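Local coordinates for regulatory protein MarR (Planctomyces limnophilus, PDB 3U2R) that probably acts as a DNA-binding transcription factor of the MarR family, built around a winged helix-turn-helix domain, at residues A46-T51 and D84-R89. Numbering follows the deposited sequence.
Sequences AQQYNT and DRLDDR
Arg-85 meets Gln-48 first: its CB lies 3.5 Å from Gln-48 NE2, and the bend at chi3 (-87°) carries NE and CZ past the amide nitrogen. NE2 thus sits over one face of the guanidinium, nearer its edge than its middle, the two flat groups tilted by 35°. One residue on, the Leu-86 side chain passes that of Gln-48 pointing the other way and sets CD2 3.8 Å from Gln-48 NE2, while its CD1 touches Thr-51 CG2 at 4.2 Å. In the buried amide, OE1 accepts from Ser-45 N just ahead of its own helix, and NE2 gives a weak bond to Leu-82 O one turn earlier on helix 78-88. An alanine in place of Gln-48 would probably leave Ser-45 N without its acceptor and open a gap beside Leu-86 CD2. Further along, Arg-89 reaches back to the carbonyls of Phe-42 and Glu-43. The helix segments cross at -68°, and side chains such as Gln-48 and Leu-86 bridge the 11.3 Å between their axes. Tyr-49, on another side of helix 46-58, packs on helix 110-148; helix 78-88, probably the recognition helix as in other MarR proteins, leads into wing strands 92-97 and 103-108, where Asp-84 salt-bridges Arg-94.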
loop_
_atom_site.group_PDB
_atom_site.type_symbol
_atom_site.label_atom_id
_atom_site.label_comp_id
_atom_site.label_asym_id
_atom_site.label_seq_id
_atom_site.Cartn_x
_atom_site.Cartn_y
_atom_site.Cartn_z
ATOM N N ALA A 46 -12.405 -19.099 -14.534
ATOM C CA ALA A 46 -11.132 -19.373 -13.912
ATOM C C ALA A 46 -10.936 -20.890 -13.777
ATOM O O ALA A 46 -9.814 -21.350 -13.929
ATOM C CB ALA A 46 -11.049 -18.696 -12.542
ATOM N N GLN A 47 -12.027 -21.662 -13.550
ATOM C CA GLN A 47 -11.930 -23.117 -13.403
ATOM C C GLN A 47 -11.542 -23.739 -14.747
ATOM O O GLN A 47 -10.798 -24.715 -14.757
ATOM C CB GLN A 47 -13.224 -23.745 -12.844
ATOM C CG GLN A 47 -12.975 -25.097 -12.219
ATOM C CD GLN A 47 -14.187 -25.668 -11.489
ATOM O OE1 GLN A 47 -15.335 -25.601 -11.964
ATOM N NE2 GLN A 47 -13.955 -26.294 -10.332
ATOM N N GLN A 48 -11.997 -23.137 -15.865
ATOM C CA GLN A 48 -11.592 -23.590 -17.213
ATOM C C GLN A 48 -10.128 -23.248 -17.468
ATOM O O GLN A 48 -9.399 -24.088 -17.948
ATOM C CB GLN A 48 -12.467 -23.011 -18.296
ATOM C CG GLN A 48 -13.825 -23.687 -18.379
ATOM C CD GLN A 48 -14.712 -22.998 -19.381
ATOM O OE1 GLN A 48 -14.841 -21.796 -19.386
ATOM N NE2 GLN A 48 -15.423 -23.725 -20.186
ATOM N N TYR A 49 -9.669 -22.063 -17.042
ATOM C CA TYR A 49 -8.255 -21.690 -17.166
ATOM C C TYR A 49 -7.397 -22.677 -16.354
ATOM O O TYR A 49 -6.350 -23.128 -16.833
ATOM C CB TYR A 49 -8.075 -20.235 -16.675
ATOM C CG TYR A 49 -6.627 -19.767 -16.624
ATOM C CD1 TYR A 49 -5.973 -19.349 -17.767
ATOM C CD2 TYR A 49 -5.928 -19.739 -15.432
ATOM C CE1 TYR A 49 -4.628 -18.991 -17.746
ATOM C CE2 TYR A 49 -4.600 -19.315 -15.383
ATOM C CZ TYR A 49 -3.963 -18.904 -16.546
ATOM O OH TYR A 49 -2.649 -18.506 -16.578
ATOM N N ASN A 50 -7.859 -22.995 -15.107
ATOM C CA ASN A 50 -7.180 -23.905 -14.181
ATOM C C ASN A 50 -7.106 -25.326 -14.775
ATOM O O ASN A 50 -6.061 -25.931 -14.741
ATOM C CB ASN A 50 -7.865 -23.921 -12.840
ATOM C CG ASN A 50 -7.641 -22.674 -12.036
ATOM O OD1 ASN A 50 -6.780 -21.855 -12.321
ATOM N ND2 ASN A 50 -8.293 -22.599 -10.923
ATOM N N THR A 51 -8.133 -25.763 -15.467
ATOM C CA THR A 51 -8.107 -27.048 -16.208
ATOM C C THR A 51 -7.096 -26.985 -17.356
ATOM O O THR A 51 -6.230 -27.852 -17.491
ATOM C CB THR A 51 -9.508 -27.361 -16.720
ATOM O OG1 THR A 51 -10.418 -27.397 -15.611
ATOM C CG2 THR A 51 -9.570 -28.650 -17.460
ATOM N N ASP A 84 -16.754 -30.086 -21.721
ATOM C CA ASP A 84 -17.570 -30.121 -22.941
ATOM C C ASP A 84 -17.397 -28.818 -23.706
ATOM O O ASP A 84 -17.248 -28.846 -24.913
ATOM C CB ASP A 84 -19.100 -30.277 -22.628
ATOM C CG ASP A 84 -19.658 -31.614 -22.166
ATOM O OD1 ASP A 84 -18.893 -32.619 -22.168
ATOM O OD2 ASP A 84 -20.893 -31.670 -21.839
ATOM N N ARG A 85 -17.479 -27.672 -23.000
ATOM C CA ARG A 85 -17.300 -26.354 -23.618
ATOM C C ARG A 85 -15.913 -26.240 -24.207
ATOM O O ARG A 85 -15.770 -25.791 -25.347
ATOM C CB ARG A 85 -17.528 -25.220 -22.598
ATOM C CG ARG A 85 -19.004 -25.033 -22.239
ATOM C CD ARG A 85 -19.200 -23.881 -21.266
ATOM N NE ARG A 85 -19.047 -24.297 -19.870
ATOM C CZ ARG A 85 -18.922 -23.468 -18.834
ATOM N NH1 ARG A 85 -18.918 -22.147 -19.020
ATOM N NH2 ARG A 85 -18.783 -23.952 -17.604
ATOM N N LEU A 86 -14.887 -26.670 -23.447
ATOM C CA LEU A 86 -13.498 -26.660 -23.946
ATOM C C LEU A 86 -13.316 -27.589 -25.158
ATOM O O LEU A 86 -12.612 -27.221 -26.090
ATOM C CB LEU A 86 -12.488 -27.051 -22.860
ATOM C CG LEU A 86 -12.453 -26.151 -21.642
ATOM C CD1 LEU A 86 -11.406 -26.665 -20.689
ATOM C CD2 LEU A 86 -12.224 -24.678 -22.081
ATOM N N ASP A 87 -13.927 -28.751 -25.149
ATOM C CA ASP A 87 -13.943 -29.704 -26.323
ATOM C C ASP A 87 -14.650 -29.090 -27.510
ATOM O O ASP A 87 -14.128 -29.159 -28.627
ATOM C CB ASP A 87 -14.664 -30.990 -25.961
ATOM C CG ASP A 87 -14.255 -32.195 -26.802
ATOM O OD1 ASP A 87 -14.038 -32.033 -27.997
ATOM O OD2 ASP A 87 -14.176 -33.305 -26.253
ATOM N N ASP A 88 -15.795 -28.403 -27.295
ATOM C CA ASP A 88 -16.496 -27.828 -28.445
ATOM C C ASP A 88 -15.679 -26.749 -29.095
ATOM O O ASP A 88 -15.768 -26.572 -30.291
ATOM C CB ASP A 88 -17.869 -27.266 -28.037
ATOM C CG ASP A 88 -18.841 -28.337 -27.591
ATOM O OD1 ASP A 88 -18.702 -29.512 -28.054
ATOM O OD2 ASP A 88 -19.730 -28.021 -26.773
ATOM N N ARG A 89 -14.885 -26.014 -28.294
ATOM C CA ARG A 89 -14.011 -24.969 -28.798
ATOM C C ARG A 89 -12.696 -25.531 -29.428
ATOM O O ARG A 89 -11.865 -24.741 -29.882
ATOM C CB ARG A 89 -13.627 -24.009 -27.671
ATOM C CG ARG A 89 -14.791 -23.366 -26.892
ATOM C CD ARG A 89 -15.027 -21.907 -27.192
ATOM N NE ARG A 89 -13.865 -21.026 -26.990
ATOM C CZ ARG A 89 -13.575 -20.321 -25.897
ATOM N NH1 ARG A 89 -14.337 -20.416 -24.804
ATOM N NH2 ARG A 89 -12.518 -19.518 -25.881
#